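Local coordinates for LYND (Lyngbya aestuarii, PDB 4V1T), which probably catalyses the ATP-dependent cyclodehydration of cysteine residues in precursor peptides to thiazolines, as a YcaO-family heterocyclase of cyanobactin biosynthesis, at residues Q350-Y355 and Q415-G420. Sequence-based numbering, arbitrary orientation.
Sequences QTVQKY and QSKASG. With ADP (adenosine-5'-diphosphate), chain L.
Between 350-355 and 415-420 a single methyl, CG2 of V352, makes the contact with A418 and K417, and A418 stands between this methyl and the adenine of ADP. CG2 of V352 rests on the backbone of A418, 3.8 Å from A418 CA. With CG1 anti to the backbone N (chi1 164°), CG2 is anti to the carbonyl carbon and faces the other helix. A418 adds its own methyl, its CB 4.1 Å from V352 CG2, while K417 runs its extended chain past the same valine, CG 4.3 Å from V352 CG2. The CA atoms of V352 and A418 are 5.7 Å apart, a closeness the small alanine probably allows.

Both helices line the adenine. T351 sets its CG2 3.8 Å from ADP N1; its OG1 lies in hydrogen-bonding range of N536 OD1 and T347 O, two acceptors for one proton, which is likely to restrict the side chain's rotation. A418 CB reaches to 3.9 Å from ADP N6. The chain of Q415 bends at chi2 (57°), bringing its amide back to the purine, where NE2 donates a weak bond of 3.0 Å to ADP N7, bent to 121° at the hydrogen. A leucine here would have no N-H to give, and would probably leave N7 without this donor. One turn on, S419 OG lies 2.8 Å from ADP O2A of the alpha-phosphate and takes a weak bond from K409 N.

This is one wall of the nucleotide pocket of the YcaO domain, where E426, further along helix 413-429, and A534 and R636 also bond ADP. P348 joins the two helices again, touching Q415 and A418. Helix 413-429 has strand 381-385 beside it, Y383 touching S416 and K417, while helix 348-355 packs Q350 and Q353 on A376 and P375 of the second subunit.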
loop_
_atom_site.group_PDB
_atom_site.type_symbol
_atom_site.label_atom_id
_atom_site.label_comp_id
_atom_site.label_asym_id
_atom_site.label_seq_id
_atom_site.Cartn_x
_atom_site.Cartn_y
_atom_site.Cartn_z
ATOM N N GLN B 350 1.473 11.664 5.488
ATOM C CA GLN B 350 2.877 12.047 5.433
ATOM C C GLN B 350 3.660 11.275 6.494
ATOM O O GLN B 350 4.723 10.724 6.208
ATOM C CB GLN B 350 3.039 13.554 5.655
ATOM C CG GLN B 350 4.484 14.026 5.755
ATOM C CD GLN B 350 5.269 13.846 4.473
ATOM O OE1 GLN B 350 5.343 12.756 3.917
ATOM N NE2 GLN B 350 5.866 14.928 3.995
ATOM N N THR B 351 3.129 11.243 7.713
ATOM C CA THR B 351 3.777 10.537 8.834
ATOM C C THR B 351 4.021 9.082 8.460
ATOM O O THR B 351 5.114 8.556 8.655
ATOM C CB THR B 351 2.915 10.598 10.102
ATOM O OG1 THR B 351 2.647 11.966 10.432
ATOM C CG2 THR B 351 3.612 9.902 11.293
ATOM N N VAL B 352 3.001 8.441 7.899
ATOM C CA VAL B 352 3.117 7.042 7.514
ATOM C C VAL B 352 4.199 6.910 6.449
ATOM O O VAL B 352 5.142 6.148 6.611
ATOM C CB VAL B 352 1.773 6.478 7.012
ATOM C CG1 VAL B 352 1.970 5.173 6.249
ATOM C CG2 VAL B 352 0.842 6.229 8.190
ATOM N N GLN B 353 4.097 7.698 5.386
ATOM C CA GLN B 353 5.060 7.600 4.283
ATOM C C GLN B 353 6.511 7.733 4.744
ATOM O O GLN B 353 7.376 6.972 4.319
ATOM C CB GLN B 353 4.789 8.655 3.215
ATOM C CG GLN B 353 5.805 8.589 2.082
ATOM C CD GLN B 353 5.382 9.346 0.852
ATOM O OE1 GLN B 353 4.207 9.651 0.668
ATOM N NE2 GLN B 353 6.344 9.648 -0.010
ATOM N N LYS B 354 6.764 8.702 5.613
ATOM C CA LYS B 354 8.120 8.987 6.066
ATOM C C LYS B 354 8.701 7.823 6.868
ATOM O O LYS B 354 9.919 7.646 6.915
ATOM C CB LYS B 354 8.130 10.267 6.909
ATOM C CG LYS B 354 9.524 10.760 7.296
ATOM C CD LYS B 354 9.473 12.180 7.842
ATOM C CE LYS B 354 10.808 12.607 8.430
ATOM N NZ LYS B 354 10.678 13.850 9.240
ATOM N N TYR B 355 7.834 7.031 7.495
ATOM C CA TYR B 355 8.295 5.990 8.410
ATOM C C TYR B 355 7.772 4.587 8.063
ATOM O O TYR B 355 7.902 3.665 8.861
ATOM C CB TYR B 355 7.913 6.368 9.847
ATOM C CG TYR B 355 8.526 7.679 10.303
ATOM C CD1 TYR B 355 9.875 7.765 10.618
ATOM C CD2 TYR B 355 7.759 8.832 10.413
ATOM C CE1 TYR B 355 10.442 8.962 11.013
ATOM C CE2 TYR B 355 8.320 10.034 10.806
ATOM C CZ TYR B 355 9.660 10.094 11.109
ATOM O OH TYR B 355 10.229 11.286 11.513
ATOM N N GLN B 415 -5.813 8.069 10.083
ATOM C CA GLN B 415 -5.428 8.420 11.451
ATOM C C GLN B 415 -5.116 7.171 12.281
ATOM O O GLN B 415 -4.163 7.145 13.056
ATOM C CB GLN B 415 -6.533 9.243 12.123
ATOM C CG GLN B 415 -6.198 9.700 13.545
ATOM C CD GLN B 415 -4.918 10.513 13.610
ATOM O OE1 GLN B 415 -4.733 11.465 12.855
ATOM N NE2 GLN B 415 -4.025 10.137 14.512
ATOM N N SER B 416 -5.927 6.133 12.114
ATOM C CA SER B 416 -5.730 4.901 12.857
ATOM C C SER B 416 -4.460 4.218 12.418
ATOM O O SER B 416 -3.747 3.626 13.230
ATOM C CB SER B 416 -6.919 3.963 12.669
ATOM O OG SER B 416 -6.728 2.767 13.400
ATOM N N LYS B 417 -4.184 4.299 11.124
ATOM C CA LYS B 417 -2.963 3.745 10.557
ATOM C C LYS B 417 -1.730 4.419 11.155
ATOM O O LYS B 417 -0.811 3.749 11.641
ATOM C CB LYS B 417 -2.970 3.919 9.040
ATOM C CG LYS B 417 -1.974 3.048 8.308
ATOM C CD LYS B 417 -2.044 3.308 6.812
ATOM C CE LYS B 417 -1.298 2.258 6.006
ATOM N NZ LYS B 417 -1.540 2.437 4.543
ATOM N N ALA B 418 -1.716 5.749 11.132
ATOM C CA ALA B 418 -0.622 6.520 11.723
ATOM C C ALA B 418 -0.518 6.274 13.224
ATOM O O ALA B 418 0.576 6.202 13.784
ATOM C CB ALA B 418 -0.828 7.996 11.458
ATOM N N SER B 419 -1.669 6.159 13.874
ATOM C CA SER B 419 -1.722 5.922 15.297
ATOM C C SER B 419 -1.029 4.606 15.660
ATOM O O SER B 419 -0.254 4.542 16.623
ATOM C CB SER B 419 -3.180 5.904 15.777
ATOM O OG SER B 419 -3.276 5.452 17.109
ATOM N N GLY B 420 -1.318 3.559 14.894
ATOM C CA GLY B 420 -0.749 2.242 15.153
ATOM C C GLY B 420 0.747 2.207 14.905
ATOM O O GLY B 420 1.513 1.661 15.693
HETATM P PB ADP L . -2.906 6.268 22.955
HETATM O O1B ADP L . -1.854 6.791 23.899
HETATM O O2B ADP L . -4.301 6.323 23.508
HETATM O O3B ADP L . -2.531 4.951 22.347
HETATM P PA ADP L . -3.105 7.138 20.187
HETATM O O1A ADP L . -3.883 8.301 19.627
HETATM O O2A ADP L . -3.593 5.728 19.912
HETATM O O3A ADP L . -2.889 7.377 21.774
HETATM O "O5'" ADP L . -1.605 7.261 19.651
HETATM C "C5'" ADP L . -0.680 6.203 19.810
HETATM C "C4'" ADP L . 0.719 6.777 19.660
HETATM O "O4'" ADP L . 0.946 7.182 18.312
HETATM C "C3'" ADP L . 0.909 8.021 20.509
HETATM O "O3'" ADP L . 2.242 8.019 21.004
HETATM C "C2'" ADP L . 0.734 9.190 19.569
HETATM O "O2'" ADP L . 1.574 10.297 19.906
HETATM C "C1'" ADP L . 1.146 8.596 18.236
HETATM N N9 ADP L . 0.366 9.188 17.125
HETATM C C8 ADP L . -0.964 9.074 16.921
HETATM N N7 ADP L . -1.331 9.733 15.795
HETATM C C5 ADP L . -0.224 10.273 15.266
HETATM C C6 ADP L . 0.091 11.096 14.081
HETATM N N6 ADP L . -0.906 11.458 13.242
HETATM N N1 ADP L . 1.375 11.462 13.882
HETATM C C2 ADP L . 2.358 11.096 14.724
HETATM N N3 ADP L . 2.140 10.345 15.825
HETATM C C4 ADP L . 0.896 9.915 16.145
#